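Ferritin like protein (Caulobacter vibrioides, PDB 3HL1) is a largely helical ferritin-like protein of unestablished function that may bind metal. Local coordinates at residues 9-14 with 66-71. Numbering follows the deposited sequence.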
ATOM      1  N   PRO A   9     -14.290 -18.138  -0.905  1.00 26.53           N
ATOM      2  CA  PRO A   9     -14.653 -16.831  -0.337  1.00 29.14           C
ATOM      3  C   PRO A   9     -13.599 -16.201   0.587  1.00 25.19           C
ATOM      4  O   PRO A   9     -13.380 -14.968   0.554  1.00 26.85           O
ATOM      5  CB  PRO A   9     -15.997 -17.097   0.360  1.00 30.96           C
ATOM      6  CG  PRO A   9     -16.544 -18.350  -0.281  1.00 29.34           C
ATOM      7  CD  PRO A   9     -15.329 -19.171  -0.668  1.00 27.88           C
ATOM      8  N   ARG A  10     -12.945 -17.005   1.391  1.00 27.31           N
ATOM      9  CA  ARG A  10     -11.919 -16.519   2.283  1.00 26.89           C
ATOM     10  C   ARG A  10     -10.676 -16.088   1.538  1.00 29.31           C
ATOM     11  O   ARG A  10     -10.020 -15.136   1.939  1.00 29.52           O
ATOM     12  CB  ARG A  10     -11.611 -17.578   3.355  1.00 29.13           C
ATOM     13  CG  ARG A  10     -12.784 -17.841   4.318  1.00 33.41           C
ATOM     14  CD  ARG A  10     -12.735 -17.023   5.594  1.00 54.94           C
ATOM     15  NE  ARG A  10     -13.893 -17.208   6.495  1.00 56.76           N
ATOM     16  CZ  ARG A  10     -14.183 -18.311   7.218  1.00 71.35           C
ATOM     17  NH1 ARG A  10     -13.422 -19.402   7.181  1.00 72.57           N
ATOM     18  NH2 ARG A  10     -15.270 -18.333   8.000  1.00 67.67           N
ATOM     19  N   LEU A  11     -10.353 -16.784   0.456  1.00 26.31           N
ATOM     20  CA  LEU A  11      -9.212 -16.381  -0.400  1.00 26.90           C
ATOM     21  C   LEU A  11      -9.546 -15.026  -0.967  1.00 23.61           C
ATOM     22  O   LEU A  11      -8.739 -14.084  -0.849  1.00 26.46           O
ATOM     23  CB  LEU A  11      -8.939 -17.415  -1.504  1.00 27.75           C
ATOM     24  CG  LEU A  11      -7.816 -16.977  -2.467  1.00 26.05           C
ATOM     25  CD1 LEU A  11      -6.535 -16.825  -1.659  1.00 29.56           C
ATOM     26  CD2 LEU A  11      -7.656 -17.966  -3.585  1.00 26.84           C
ATOM     27  N   TYR A  12     -10.762 -14.864  -1.480  1.00 25.84           N
ATOM     28  CA  TYR A  12     -11.225 -13.562  -2.009  1.00 27.11           C
ATOM     29  C   TYR A  12     -11.163 -12.425  -0.965  1.00 27.35           C
ATOM     30  O   TYR A  12     -10.699 -11.290  -1.249  1.00 24.73           O
ATOM     31  CB  TYR A  12     -12.648 -13.725  -2.589  1.00 28.99           C
ATOM     32  CG  TYR A  12     -12.745 -14.474  -3.923  1.00 25.77           C
ATOM     33  CD1 TYR A  12     -11.624 -15.041  -4.564  1.00 24.28           C
ATOM     34  CD2 TYR A  12     -13.968 -14.629  -4.529  1.00 30.01           C
ATOM     35  CE1 TYR A  12     -11.746 -15.708  -5.800  1.00 24.17           C
ATOM     36  CE2 TYR A  12     -14.092 -15.245  -5.714  1.00 27.31           C
ATOM     37  CZ  TYR A  12     -13.011 -15.790  -6.366  1.00 25.44           C
ATOM     38  OH  TYR A  12     -13.255 -16.415  -7.569  1.00 30.38           O
ATOM     39  N   GLN A  13     -11.613 -12.735   0.259  1.00 28.49           N
ATOM     40  CA  GLN A  13     -11.516 -11.783   1.351  1.00 26.93           C
ATOM     41  C   GLN A  13     -10.066 -11.378   1.627  1.00 28.67           C
ATOM     42  O   GLN A  13      -9.775 -10.211   1.867  1.00 26.97           O
ATOM     43  CB  GLN A  13     -12.117 -12.383   2.609  1.00 31.05           C
ATOM     44  CG  GLN A  13     -13.584 -12.305   2.626  1.00 38.26           C
ATOM     45  CD  GLN A  13     -14.187 -12.722   3.972  1.00 44.42           C
ATOM     46  OE1 GLN A  13     -14.406 -13.889   4.241  1.00 45.71           O
ATOM     47  NE2 GLN A  13     -14.479 -11.752   4.775  1.00 45.29           N
ATOM     48  N   HIS A  14      -9.149 -12.338   1.526  1.00 26.13           N
ATOM     49  CA  HIS A  14      -7.726 -12.028   1.717  1.00 25.63           C
ATOM     50  C   HIS A  14      -7.126 -11.209   0.562  1.00 27.02           C
ATOM     51  O   HIS A  14      -6.249 -10.399   0.792  1.00 29.64           O
ATOM     52  CB  HIS A  14      -6.908 -13.260   2.001  1.00 25.82           C
ATOM     53  CG  HIS A  14      -7.047 -13.777   3.407  1.00 31.22           C
ATOM     54  ND1 HIS A  14      -8.151 -14.479   3.833  1.00 30.10           N
ATOM     55  CD2 HIS A  14      -6.252 -13.645   4.497  1.00 33.77           C
ATOM     56  CE1 HIS A  14      -8.018 -14.788   5.118  1.00 33.50           C
ATOM     57  NE2 HIS A  14      -6.884 -14.272   5.553  1.00 36.16           N
ATOM     58  N   ASN A  66      -7.769 -11.267  -9.842  1.00 27.01           N
ATOM     59  CA  ASN A  66      -8.538 -11.454 -11.056  1.00 28.16           C
ATOM     60  C   ASN A  66      -8.314 -12.805 -11.740  1.00 27.52           C
ATOM     61  O   ASN A  66      -9.273 -13.401 -12.295  1.00 31.47           O
ATOM     62  CB  ASN A  66      -8.376 -10.293 -12.063  1.00 26.46           C
ATOM     63  CG  ASN A  66      -9.330  -9.182 -11.802  1.00 32.79           C
ATOM     64  OD1 ASN A  66     -10.556  -9.351 -11.903  1.00 26.27           O
ATOM     65  ND2 ASN A  66      -8.796  -8.042 -11.387  1.00 24.41           N
ATOM     66  N   ALA A  67      -7.084 -13.279 -11.736  1.00 27.05           N
ATOM     67  CA  ALA A  67      -6.773 -14.613 -12.253  1.00 28.30           C
ATOM     68  C   ALA A  67      -7.576 -15.703 -11.518  1.00 26.61           C
ATOM     69  O   ALA A  67      -7.981 -16.682 -12.157  1.00 25.24           O
ATOM     70  CB  ALA A  67      -5.315 -14.922 -12.129  1.00 27.57           C
ATOM     71  N   TYR A  68      -7.819 -15.523 -10.204  1.00 26.69           N
ATOM     72  CA  TYR A  68      -8.643 -16.432  -9.413  1.00 26.30           C
ATOM     73  C   TYR A  68     -10.162 -16.134  -9.483  1.00 25.71           C
ATOM     74  O   TYR A  68     -10.951 -16.802  -8.825  1.00 27.17           O
ATOM     75  CB  TYR A  68      -8.201 -16.431  -7.951  1.00 28.13           C
ATOM     76  CG  TYR A  68      -6.954 -17.220  -7.699  1.00 29.32           C
ATOM     77  CD1 TYR A  68      -5.691 -16.711  -8.019  1.00 30.28           C
ATOM     78  CD2 TYR A  68      -7.017 -18.497  -7.129  1.00 27.12           C
ATOM     79  CE1 TYR A  68      -4.535 -17.431  -7.759  1.00 32.95           C
ATOM     80  CE2 TYR A  68      -5.846 -19.236  -6.889  1.00 27.10           C
ATOM     81  CZ  TYR A  68      -4.619 -18.685  -7.199  1.00 28.71           C
ATOM     82  OH  TYR A  68      -3.461 -19.415  -6.983  1.00 30.18           O
ATOM     83  N   GLY A  69     -10.541 -15.121 -10.242  1.00 28.34           N
ATOM     84  CA  GLY A  69     -11.919 -14.764 -10.498  1.00 25.12           C
ATOM     85  C   GLY A  69     -12.521 -13.631  -9.669  1.00 26.19           C
ATOM     86  O   GLY A  69     -13.737 -13.413  -9.702  1.00 26.13           O
ATOM     87  N   TYR A  70     -11.700 -12.938  -8.887  1.00 25.84           N
ATOM     88  CA  TYR A  70     -12.158 -11.847  -8.046  1.00 26.48           C
ATOM     89  C   TYR A  70     -11.606 -10.492  -8.496  1.00 25.81           C
ATOM     90  O   TYR A  70     -10.426 -10.265  -8.473  1.00 27.39           O
ATOM     91  CB  TYR A  70     -11.729 -12.082  -6.598  1.00 24.64           C
ATOM     92  CG  TYR A  70     -12.153 -11.034  -5.605  1.00 26.23           C
ATOM     93  CD1 TYR A  70     -13.460 -10.996  -5.119  1.00 31.55           C
ATOM     94  CD2 TYR A  70     -11.259 -10.089  -5.151  1.00 27.49           C
ATOM     95  CE1 TYR A  70     -13.868 -10.041  -4.196  1.00 28.42           C
ATOM     96  CE2 TYR A  70     -11.635  -9.127  -4.208  1.00 25.47           C
ATOM     97  CZ  TYR A  70     -12.940  -9.087  -3.756  1.00 26.16           C
ATOM     98  OH  TYR A  70     -13.360  -8.119  -2.859  1.00 27.06           O
ATOM     99  N   SER A  71     -12.478  -9.564  -8.826  1.00 28.62           N
ATOM    100  CA  SER A  71     -12.071  -8.173  -9.103  1.00 26.98           C
ATOM    101  C   SER A  71     -12.157  -7.380  -7.797  1.00 29.07           C
ATOM    102  O   SER A  71     -13.227  -7.226  -7.237  1.00 29.20           O
ATOM    103  CB  SER A  71     -12.983  -7.529 -10.156  1.00 29.12           C
ATOM    104  OG  SER A  71     -12.910  -8.161 -11.401  1.00 28.77           O
TER
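Between residues 9-14 and 66-71 one hydrogen bond is made: Tyr-12 OH donates to Tyr-68 O, just past the last helical residue of helix 42-67, across 2.7 Å. The hydroxyl lies in the carbonyl plane on a lone pair (C=O...O angle 137°), and the acceptor in turn sits at the edge of the Tyr-12 ring, so the bond holds the tip of the phenol. With CG of Tyr-12 anti to its carbonyl carbon, the phenol extends across to the facing turn. That turn is a Schellman motif, in which Gly-69, at a positive phi of 99°, ends the helical run, and its carbonyl carbon lies close to Tyr-12 OH. In this ferritin-like helical fold the contact joins the start of helix 8-35 to the turn that follows helix 42-67, the next helix in the chain. CH-pi packing follows in both directions. Tyr-70 CB stands 3.5 Å above the centre of the Tyr-12 ring, limiting how that ring can turn, while Tyr-12 CB lies over the Tyr-70 face, 4.2 Å from its centroid. The two side chains slide past each other in opposite senses, their ring planes inclined at 32°, and Tyr-70 OH is hydrogen-bonded to Gln-16 OE1, one turn farther along helix 8-35. Purely apolar contact comes from Leu-11, whose CD2 meets Tyr-68 CD2 at 3.6 Å, the two side chains crossing nearly at right angles; Tyr-68 OH is hydrogen-bonded to Met-155 O, and Leu-11 also touches Leu-151 of helix 144-157.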